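Local coordinates for protein epsin-3 (Saccharomyces cerevisiae, PDB 3ONK) that helps recruit clathrin to the Golgi network and endosomes, binds membranes rich in phosphatidylinositol-3,5-bisphosphate and is represented here by its ENTH domain, at residues Glu11-Ala19 / Ser29-Gln37; Arg45-Phe53 / Ser82-Ser92. All coordinates share one frame; numbering follows the deposited sequence.

Interaction 1. Residues Glu11-Ala19 / Ser29-Gln37; sequences EMEGKVREA and STLMDQISQ
Leu31, the first residue of 29-37 to touch 11-19, divides its two methyls between neighbours. CD2 lies 3.7 Å from Ala19 CB and also meets the aliphatic CG and the carboxylate carbon of Glu18; CD1 reaches CB and CG of Lys15. With CG anti to the backbone N (chi1 177°), the leucine sends its branch across to the C-terminal end of helix 11-19. Gln34, one turn on, lies at the exposed margin, where the Lys15 chain runs across it at about a right angle. Lys15 CE approaches Gln34 OE1 at 3.7 Å, a carbon contact, while the ammonium beyond it turns back to a long salt bridge, NZ to Glu11 OE1 at 3.8 Å. The two helices open the all-helical ENTH domain and run roughly antiparallel, their segment axes 9.8 Å apart at closest approach and 144° between directions. Ile35 is the knob of the pair, set in a hole formed by Met12, Lys15, Val16 and Ala19. Its CD1 rests 3.7 Å from Lys15 O and also touches Ala19 CB, CG1 packs on Lys15 CB and Met12 SD, and CG2 faces Val16 CG2 at 4.1 Å. An alanine here, lacking CG1, CG2 and CD1, would probably leave that four-residue hole unfilled, Val16 CG2 and Met12 SD without their side-chain partner across the contact, and Ala19 CB with Leu31 alone. The Met12 chain is bent at chi2 and chi3, which carries SD over Ile35 CA and brings CE to 3.8 Å from Gln34 O.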
loop_
_atom_site.group_PDB
_atom_site.type_symbol
_atom_site.label_atom_id
_atom_site.label_comp_id
_atom_site.label_asym_id
_atom_site.label_seq_id
_atom_site.Cartn_x
_atom_site.Cartn_y
_atom_site.Cartn_z
ATOM N N GLU A 11 13.055 12.496 -3.841
ATOM C CA GLU A 11 12.104 12.456 -4.941
ATOM C C GLU A 11 11.141 11.292 -4.786
ATOM O O GLU A 11 9.933 11.458 -4.938
ATOM C CB GLU A 11 12.833 12.293 -6.267
ATOM C CG GLU A 11 13.081 13.566 -7.018
ATOM C CD GLU A 11 13.408 13.278 -8.464
ATOM O OE1 GLU A 11 12.501 12.821 -9.212
ATOM O OE2 GLU A 11 14.577 13.483 -8.841
ATOM N N MET A 12 11.686 10.116 -4.490
ATOM C CA MET A 12 10.856 8.918 -4.368
ATOM C C MET A 12 9.960 8.955 -3.125
ATOM O O MET A 12 8.812 8.526 -3.168
ATOM C CB MET A 12 11.714 7.649 -4.393
ATOM C CG MET A 12 10.920 6.340 -4.344
ATOM S SD MET A 12 9.713 6.149 -5.679
ATOM C CE MET A 12 10.735 6.142 -7.146
ATOM N N GLU A 13 10.486 9.448 -2.014
ATOM C CA GLU A 13 9.676 9.592 -0.809
ATOM C C GLU A 13 8.564 10.616 -1.057
ATOM O O GLU A 13 7.468 10.504 -0.502
ATOM C CB GLU A 13 10.537 10.015 0.386
ATOM C CG GLU A 13 11.517 8.953 0.829
ATOM C CD GLU A 13 12.600 9.487 1.750
ATOM O OE1 GLU A 13 12.746 10.724 1.868
ATOM O OE2 GLU A 13 13.305 8.662 2.361
ATOM N N GLY A 14 8.843 11.595 -1.913
ATOM C CA GLY A 14 7.843 12.575 -2.301
ATOM C C GLY A 14 6.735 11.954 -3.148
ATOM O O GLY A 14 5.565 12.311 -3.024
ATOM N N LYS A 15 7.106 11.034 -4.032
ATOM C CA LYS A 15 6.128 10.369 -4.871
ATOM C C LYS A 15 5.188 9.526 -4.004
ATOM O O LYS A 15 3.963 9.591 -4.158
ATOM C CB LYS A 15 6.832 9.501 -5.917
ATOM C CG LYS A 15 7.446 10.281 -7.066
ATOM C CD LYS A 15 7.938 9.333 -8.160
ATOM C CE LYS A 15 8.185 10.056 -9.467
ATOM N NZ LYS A 15 9.093 11.208 -9.294
ATOM N N VAL A 16 5.764 8.756 -3.083
ATOM C CA VAL A 16 4.971 7.961 -2.151
ATOM C C VAL A 16 4.082 8.850 -1.287
ATOM O O VAL A 16 2.913 8.536 -1.056
ATOM C CB VAL A 16 5.852 7.093 -1.226
ATOM C CG1 VAL A 16 4.972 6.308 -0.258
ATOM C CG2 VAL A 16 6.699 6.153 -2.045
ATOM N N ARG A 17 4.637 9.964 -0.812
ATOM C CA ARG A 17 3.847 10.918 -0.033
ATOM C C ARG A 17 2.623 11.392 -0.809
ATOM O O ARG A 17 1.508 11.387 -0.279
ATOM C CB ARG A 17 4.697 12.115 0.418
ATOM C CG ARG A 17 5.581 11.823 1.614
ATOM C CD ARG A 17 6.161 13.099 2.220
ATOM N NE ARG A 17 5.440 13.534 3.416
ATOM C CZ ARG A 17 4.646 14.602 3.466
ATOM N NH1 ARG A 17 4.032 14.926 4.601
ATOM N NH2 ARG A 17 4.470 15.350 2.382
ATOM N N GLU A 18 2.839 11.796 -2.061
ATOM C CA GLU A 18 1.758 12.245 -2.941
ATOM C C GLU A 18 0.720 11.150 -3.191
ATOM O O GLU A 18 -0.486 11.396 -3.150
ATOM C CB GLU A 18 2.296 12.743 -4.298
ATOM C CG GLU A 18 1.170 12.928 -5.342
ATOM C CD GLU A 18 1.643 13.384 -6.727
ATOM O OE1 GLU A 18 2.865 13.513 -6.959
ATOM O OE2 GLU A 18 0.768 13.612 -7.592
ATOM N N ALA A 19 1.191 9.943 -3.467
ATOM C CA ALA A 19 0.285 8.817 -3.714
ATOM C C ALA A 19 -0.584 8.476 -2.496
ATOM O O ALA A 19 -1.587 7.771 -2.621
ATOM C CB ALA A 19 1.072 7.598 -4.135
ATOM N N SER A 29 -2.595 5.651 -11.654
ATOM C CA SER A 29 -1.868 4.413 -11.916
ATOM C C SER A 29 -0.440 4.661 -12.393
ATOM O O SER A 29 0.459 3.882 -12.069
ATOM C CB SER A 29 -2.622 3.529 -12.916
ATOM O OG SER A 29 -2.579 4.108 -14.210
ATOM N N THR A 30 -0.227 5.730 -13.162
ATOM C CA THR A 30 1.122 6.076 -13.642
ATOM C C THR A 30 2.091 6.441 -12.487
ATOM O O THR A 30 3.267 6.062 -12.501
ATOM C CB THR A 30 1.109 7.217 -14.724
ATOM O OG1 THR A 30 0.531 6.722 -15.932
ATOM C CG2 THR A 30 2.526 7.672 -15.047
ATOM N N LEU A 31 1.584 7.157 -11.489
ATOM C CA LEU A 31 2.372 7.504 -10.316
ATOM C C LEU A 31 2.730 6.245 -9.541
ATOM O O LEU A 31 3.851 6.105 -9.024
ATOM C CB LEU A 31 1.599 8.464 -9.413
ATOM C CG LEU A 31 2.284 8.859 -8.100
ATOM C CD1 LEU A 31 3.559 9.638 -8.364
ATOM C CD2 LEU A 31 1.318 9.661 -7.240
ATOM N N MET A 32 1.772 5.329 -9.463
ATOM C CA MET A 32 2.016 4.045 -8.816
ATOM C C MET A 32 3.107 3.253 -9.566
ATOM O O MET A 32 4.028 2.703 -8.952
ATOM C CB MET A 32 0.719 3.244 -8.719
ATOM C CG MET A 32 -0.290 3.789 -7.727
ATOM S SD MET A 32 -1.555 2.570 -7.343
ATOM C CE MET A 32 -2.377 2.414 -8.939
ATOM N N ASP A 33 3.012 3.217 -10.892
ATOM C CA ASP A 33 4.047 2.572 -11.708
ATOM C C ASP A 33 5.430 3.197 -11.486
ATOM O O ASP A 33 6.429 2.486 -11.374
ATOM C CB ASP A 33 3.675 2.612 -13.192
ATOM C CG ASP A 33 4.166 1.380 -13.955
ATOM O OD1 ASP A 33 4.487 0.361 -13.314
ATOM O OD2 ASP A 33 4.219 1.430 -15.198
ATOM N N GLN A 34 5.489 4.525 -11.410
ATOM C CA GLN A 34 6.762 5.209 -11.138
ATOM C C GLN A 34 7.352 4.702 -9.831
ATOM O O GLN A 34 8.553 4.438 -9.728
ATOM C CB GLN A 34 6.577 6.734 -11.099
ATOM C CG GLN A 34 6.416 7.379 -12.492
ATOM C CD GLN A 34 6.056 8.863 -12.428
ATOM O OE1 GLN A 34 5.293 9.283 -11.563
ATOM N NE2 GLN A 34 6.589 9.653 -13.357
ATOM N N ILE A 35 6.497 4.554 -8.825
ATOM C CA ILE A 35 6.946 4.081 -7.531
ATOM C C ILE A 35 7.377 2.611 -7.610
ATOM O O ILE A 35 8.372 2.197 -7.005
ATOM C CB ILE A 35 5.854 4.303 -6.469
ATOM C CG1 ILE A 35 5.707 5.809 -6.182
ATOM C CG2 ILE A 35 6.202 3.561 -5.218
ATOM C CD1 ILE A 35 4.356 6.193 -5.591
ATOM N N SER A 36 6.619 1.828 -8.368
ATOM C CA SER A 36 6.976 0.451 -8.626
ATOM C C SER A 36 8.392 0.358 -9.194
ATOM O O SER A 36 9.169 -0.500 -8.785
ATOM C CB SER A 36 5.952 -0.196 -9.571
ATOM O OG SER A 36 6.276 -1.545 -9.806
ATOM N N GLN A 37 8.728 1.244 -10.129
ATOM C CA GLN A 37 10.080 1.275 -10.690
ATOM C C GLN A 37 11.136 1.442 -9.596
ATOM O O GLN A 37 12.217 0.859 -9.681
ATOM C CB GLN A 37 10.247 2.391 -11.733
ATOM C CG GLN A 37 9.195 2.423 -12.826
ATOM C CD GLN A 37 9.128 1.145 -13.622
ATOM O OE1 GLN A 37 8.098 0.469 -13.646
ATOM N NE2 GLN A 37 10.225 0.803 -14.288
#

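Interaction 2. Residues Arg45-Phe53 / Ser82-Ser92; sequences REEILSMIF and SERFIDDTRNS
Phe85 O is gripped twice by Thr89: OG1 donates to it at 2.7 Å and the backbone N reaches it from the opposite face of the carbonyl plane. The bond fixes the threonine's rotation, with OG1 over a face of the Phe85 ring toward its rim and CG2 pointed at the edge of Phe53, 4.0 Å from CZ. These residues join two helices of the ENTH helical bundle, 42-57 and 83-90, whose segments run in roughly the same direction at 38°. The Phe85 ring lies between the two helices. Leu49 CD1 touches its CE2 at 3.8 Å, Ile48 CG2 meets the same carbon, and Arg45 CG comes in at the ring edge near CD2; Leu74 and Leu77 of helix 64-80 also pack on this phenylalanine. Leu49 CD1 additionally rests on Asp88 CB. The aliphatic part of Arg45 passes Phe85 in the opposite direction, and a bend at chi3 (-40°) brings its guanidinium against Arg84, whose CB sits over the centre of one face, 3.8 Å from Arg45 CZ. Arg45 NE donates to Thr39 O, so the guanidinium has a polar partner in the loop before its own helix. At the N-terminus of helix 83-90, Ser82 is the N-cap, its OG accepting from Arg84 N at 3.2 Å. At the other end Phe53 turns a face to Ser92, in a CH-pi contact with CB 4.3 Å from the ring centroid and 27° off the ring normal, while Ser92 OG lies 3.8 Å from Phe53 CE2.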
loop_
_atom_site.group_PDB
_atom_site.type_symbol
_atom_site.label_atom_id
_atom_site.label_comp_id
_atom_site.label_asym_id
_atom_site.label_seq_id
_atom_site.Cartn_x
_atom_site.Cartn_y
_atom_site.Cartn_z
ATOM N N ARG A 45 13.821 1.243 -2.704
ATOM C CA ARG A 45 12.939 0.224 -2.163
ATOM C C ARG A 45 12.743 0.504 -0.665
ATOM O O ARG A 45 11.619 0.536 -0.171
ATOM C CB ARG A 45 13.497 -1.193 -2.420
ATOM C CG ARG A 45 12.660 -2.342 -1.823
ATOM C CD ARG A 45 13.385 -3.704 -1.935
ATOM N NE ARG A 45 14.029 -3.768 -3.226
ATOM C CZ ARG A 45 15.299 -4.060 -3.446
ATOM N NH1 ARG A 45 16.107 -4.400 -2.456
ATOM N NH2 ARG A 45 15.745 -4.032 -4.694
ATOM N N GLU A 46 13.838 0.737 0.052
ATOM C CA GLU A 46 13.750 1.051 1.479
ATOM C C GLU A 46 13.046 2.383 1.739
ATOM O O GLU A 46 12.280 2.507 2.696
ATOM C CB GLU A 46 15.142 1.040 2.131
ATOM C CG GLU A 46 15.288 0.012 3.259
ATOM C CD GLU A 46 16.723 -0.473 3.453
ATOM O OE1 GLU A 46 17.608 -0.039 2.679
ATOM O OE2 GLU A 46 16.966 -1.289 4.375
ATOM N N GLU A 47 13.287 3.379 0.887
ATOM C CA GLU A 47 12.586 4.667 1.024
ATOM C C GLU A 47 11.085 4.493 0.945
ATOM O O GLU A 47 10.338 5.063 1.742
ATOM C CB GLU A 47 13.025 5.654 -0.057
ATOM C CG GLU A 47 14.441 6.126 0.102
ATOM C CD GLU A 47 14.875 7.070 -0.996
ATOM O OE1 GLU A 47 16.087 7.331 -1.071
ATOM O OE2 GLU A 47 14.023 7.545 -1.786
ATOM N N ILE A 48 10.656 3.696 -0.025
ATOM C CA ILE A 48 9.237 3.446 -0.280
ATOM C C ILE A 48 8.622 2.720 0.900
ATOM O O ILE A 48 7.533 3.053 1.349
ATOM C CB ILE A 48 9.048 2.568 -1.552
ATOM C CG1 ILE A 48 9.565 3.295 -2.799
ATOM C CG2 ILE A 48 7.606 2.187 -1.744
ATOM C CD1 ILE A 48 9.716 2.379 -3.993
ATOM N N LEU A 49 9.346 1.720 1.390
ATOM C CA LEU A 49 8.930 0.916 2.531
ATOM C C LEU A 49 8.637 1.768 3.778
ATOM O O LEU A 49 7.537 1.728 4.328
ATOM C CB LEU A 49 10.044 -0.087 2.844
ATOM C CG LEU A 49 9.668 -1.437 3.443
ATOM C CD1 LEU A 49 9.044 -2.336 2.370
ATOM C CD2 LEU A 49 10.910 -2.100 4.092
ATOM N N SER A 50 9.642 2.514 4.231
ATOM C CA SER A 50 9.482 3.433 5.348
ATOM C C SER A 50 8.210 4.248 5.201
ATOM O O SER A 50 7.340 4.236 6.074
ATOM C CB SER A 50 10.653 4.398 5.392
ATOM O OG SER A 50 11.870 3.697 5.223
ATOM N N MET A 51 8.118 4.948 4.078
ATOM C CA MET A 51 7.033 5.875 3.820
ATOM C C MET A 51 5.655 5.209 3.882
ATOM O O MET A 51 4.713 5.769 4.450
ATOM C CB MET A 51 7.239 6.538 2.456
ATOM C CG MET A 51 8.479 7.426 2.357
ATOM S SD MET A 51 8.437 8.869 3.441
ATOM C CE MET A 51 6.736 9.376 3.276
ATOM N N ILE A 52 5.535 4.017 3.298
ATOM C CA ILE A 52 4.234 3.360 3.219
ATOM C C ILE A 52 3.719 2.936 4.584
ATOM O O ILE A 52 2.538 3.085 4.875
ATOM C CB ILE A 52 4.233 2.121 2.302
ATOM C CG1 ILE A 52 4.261 2.535 0.831
ATOM C CG2 ILE A 52 2.963 1.300 2.542
ATOM C CD1 ILE A 52 3.882 1.397 -0.131
ATOM N N PHE A 53 4.603 2.406 5.424
ATOM C CA PHE A 53 4.156 1.889 6.715
ATOM C C PHE A 53 4.034 2.983 7.776
ATOM O O PHE A 53 3.273 2.837 8.731
ATOM C CB PHE A 53 5.040 0.739 7.188
ATOM C CG PHE A 53 4.996 -0.465 6.284
ATOM C CD1 PHE A 53 3.784 -1.046 5.942
ATOM C CD2 PHE A 53 6.160 -1.024 5.792
ATOM C CE1 PHE A 53 3.730 -2.162 5.115
ATOM C CE2 PHE A 53 6.117 -2.146 4.953
ATOM C CZ PHE A 53 4.898 -2.708 4.614
ATOM N N SER A 82 9.203 -5.099 -7.575
ATOM C CA SER A 82 10.260 -6.090 -7.494
ATOM C C SER A 82 9.869 -7.240 -6.569
ATOM O O SER A 82 9.141 -7.052 -5.593
ATOM C CB SER A 82 11.524 -5.418 -6.960
ATOM O OG SER A 82 12.553 -6.346 -6.727
ATOM N N GLU A 83 10.368 -8.432 -6.878
ATOM C CA GLU A 83 10.185 -9.598 -6.015
ATOM C C GLU A 83 10.781 -9.349 -4.626
ATOM O O GLU A 83 10.258 -9.822 -3.607
ATOM C CB GLU A 83 10.874 -10.802 -6.649
ATOM C CG GLU A 83 10.377 -12.123 -6.164
ATOM C CD GLU A 83 9.036 -12.454 -6.751
ATOM O OE1 GLU A 83 8.951 -12.532 -8.001
ATOM O OE2 GLU A 83 8.081 -12.639 -5.960
ATOM N N ARG A 84 11.890 -8.612 -4.596
ATOM C CA ARG A 84 12.571 -8.293 -3.345
ATOM C C ARG A 84 11.695 -7.419 -2.447
ATOM O O ARG A 84 11.816 -7.455 -1.220
ATOM C CB ARG A 84 13.918 -7.616 -3.626
ATOM C CG ARG A 84 15.020 -8.599 -4.089
ATOM C CD ARG A 84 16.163 -7.907 -4.856
ATOM N NE ARG A 84 17.440 -8.641 -4.808
ATOM C CZ ARG A 84 17.668 -9.837 -5.361
ATOM N NH1 ARG A 84 16.708 -10.483 -6.012
ATOM N NH2 ARG A 84 18.866 -10.401 -5.252
ATOM N N PHE A 85 10.818 -6.632 -3.061
ATOM C CA PHE A 85 9.915 -5.766 -2.305
ATOM C C PHE A 85 8.838 -6.558 -1.561
ATOM O O PHE A 85 8.402 -6.157 -0.476
ATOM C CB PHE A 85 9.257 -4.744 -3.239
ATOM C CG PHE A 85 8.252 -3.866 -2.556
ATOM C CD1 PHE A 85 6.900 -4.166 -2.612
ATOM C CD2 PHE A 85 8.660 -2.761 -1.825
ATOM C CE1 PHE A 85 5.974 -3.357 -1.981
ATOM C CE2 PHE A 85 7.740 -1.965 -1.184
ATOM C CZ PHE A 85 6.399 -2.251 -1.271
ATOM N N ILE A 86 8.379 -7.662 -2.164
ATOM C CA ILE A 86 7.447 -8.586 -1.507
ATOM C C ILE A 86 8.156 -9.254 -0.328
ATOM O O ILE A 86 7.585 -9.402 0.752
ATOM C CB ILE A 86 6.982 -9.736 -2.465
ATOM C CG1 ILE A 86 6.515 -9.202 -3.823
ATOM C CG2 ILE A 86 5.940 -10.626 -1.797
ATOM C CD1 ILE A 86 5.484 -8.124 -3.723
ATOM N N ASP A 87 9.400 -9.680 -0.555
ATOM C CA ASP A 87 10.225 -10.224 0.517
ATOM C C ASP A 87 10.275 -9.211 1.665
ATOM O O ASP A 87 9.970 -9.550 2.813
ATOM C CB ASP A 87 11.647 -10.538 0.019
ATOM C CG ASP A 87 11.697 -11.750 -0.910
ATOM O OD1 ASP A 87 12.755 -11.989 -1.530
ATOM O OD2 ASP A 87 10.688 -12.472 -1.026
ATOM N N ASP A 88 10.642 -7.969 1.355
ATOM C CA ASP A 88 10.683 -6.899 2.368
ATOM C C ASP A 88 9.354 -6.757 3.103
ATOM O O ASP A 88 9.312 -6.769 4.330
ATOM C CB ASP A 88 11.012 -5.564 1.715
ATOM C CG ASP A 88 12.440 -5.491 1.211
ATOM O OD1 ASP A 88 13.220 -6.444 1.428
ATOM O OD2 ASP A 88 12.783 -4.460 0.605
ATOM N N THR A 89 8.272 -6.643 2.336
ATOM C CA THR A 89 6.931 -6.457 2.887
ATOM C C THR A 89 6.516 -7.616 3.792
ATOM O O THR A 89 5.872 -7.414 4.813
ATOM C CB THR A 89 5.877 -6.281 1.758
ATOM O OG1 THR A 89 6.243 -5.182 0.905
ATOM C CG2 THR A 89 4.499 -6.022 2.353
ATOM N N ARG A 90 6.873 -8.837 3.415
ATOM C CA ARG A 90 6.562 -9.993 4.263
ATOM C C ARG A 90 7.113 -9.883 5.690
ATOM O O ARG A 90 6.505 -10.400 6.632
ATOM C CB ARG A 90 6.983 -11.300 3.583
ATOM C CG ARG A 90 5.945 -11.770 2.579
ATOM C CD ARG A 90 6.462 -12.850 1.653
ATOM N NE ARG A 90 5.371 -13.462 0.902
ATOM C CZ ARG A 90 5.515 -14.513 0.104
ATOM N NH1 ARG A 90 6.716 -15.063 -0.076
ATOM N NH2 ARG A 90 4.460 -15.006 -0.519
ATOM N N ASN A 91 8.251 -9.195 5.840
ATOM C CA ASN A 91 8.867 -8.971 7.145
ATOM C C ASN A 91 8.060 -8.020 8.043
ATOM O O ASN A 91 8.398 -7.818 9.208
ATOM C CB ASN A 91 10.309 -8.457 6.984
ATOM C CG ASN A 91 11.232 -9.488 6.341
ATOM O OD1 ASN A 91 10.970 -10.685 6.398
ATOM N ND2 ASN A 91 12.322 -9.021 5.727
ATOM N N SER A 92 6.994 -7.449 7.488
ATOM C CA SER A 92 6.154 -6.484 8.190
ATOM C C SER A 92 4.683 -6.901 8.263
ATOM O O SER A 92 3.832 -6.053 8.515
ATOM C CB SER A 92 6.218 -5.125 7.492
ATOM O OG SER A 92 7.517 -4.570 7.512
#

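From the N terminus, helix 11-19 leads through a nine-residue connection without helix or strand to 29-37, and interaction 1 closes this first hairpin. The chain then turns through Thr39 into helix 42-57, which takes part in interaction 2 after a longer excursion of 28 residues, mostly helix 64-80, before 82-92 returns to it. The two contacts are thus in series, neither nested nor crossed, with centres about 14 Å apart. They nevertheless touch: Met51 CB lies 3.5 Å from Val16 CG1, and Met12 packs on Glu47. Helix 42-57 therefore joins the opening pair to helix 83-90, while helix 64-80 packs against both Met32 and Phe85.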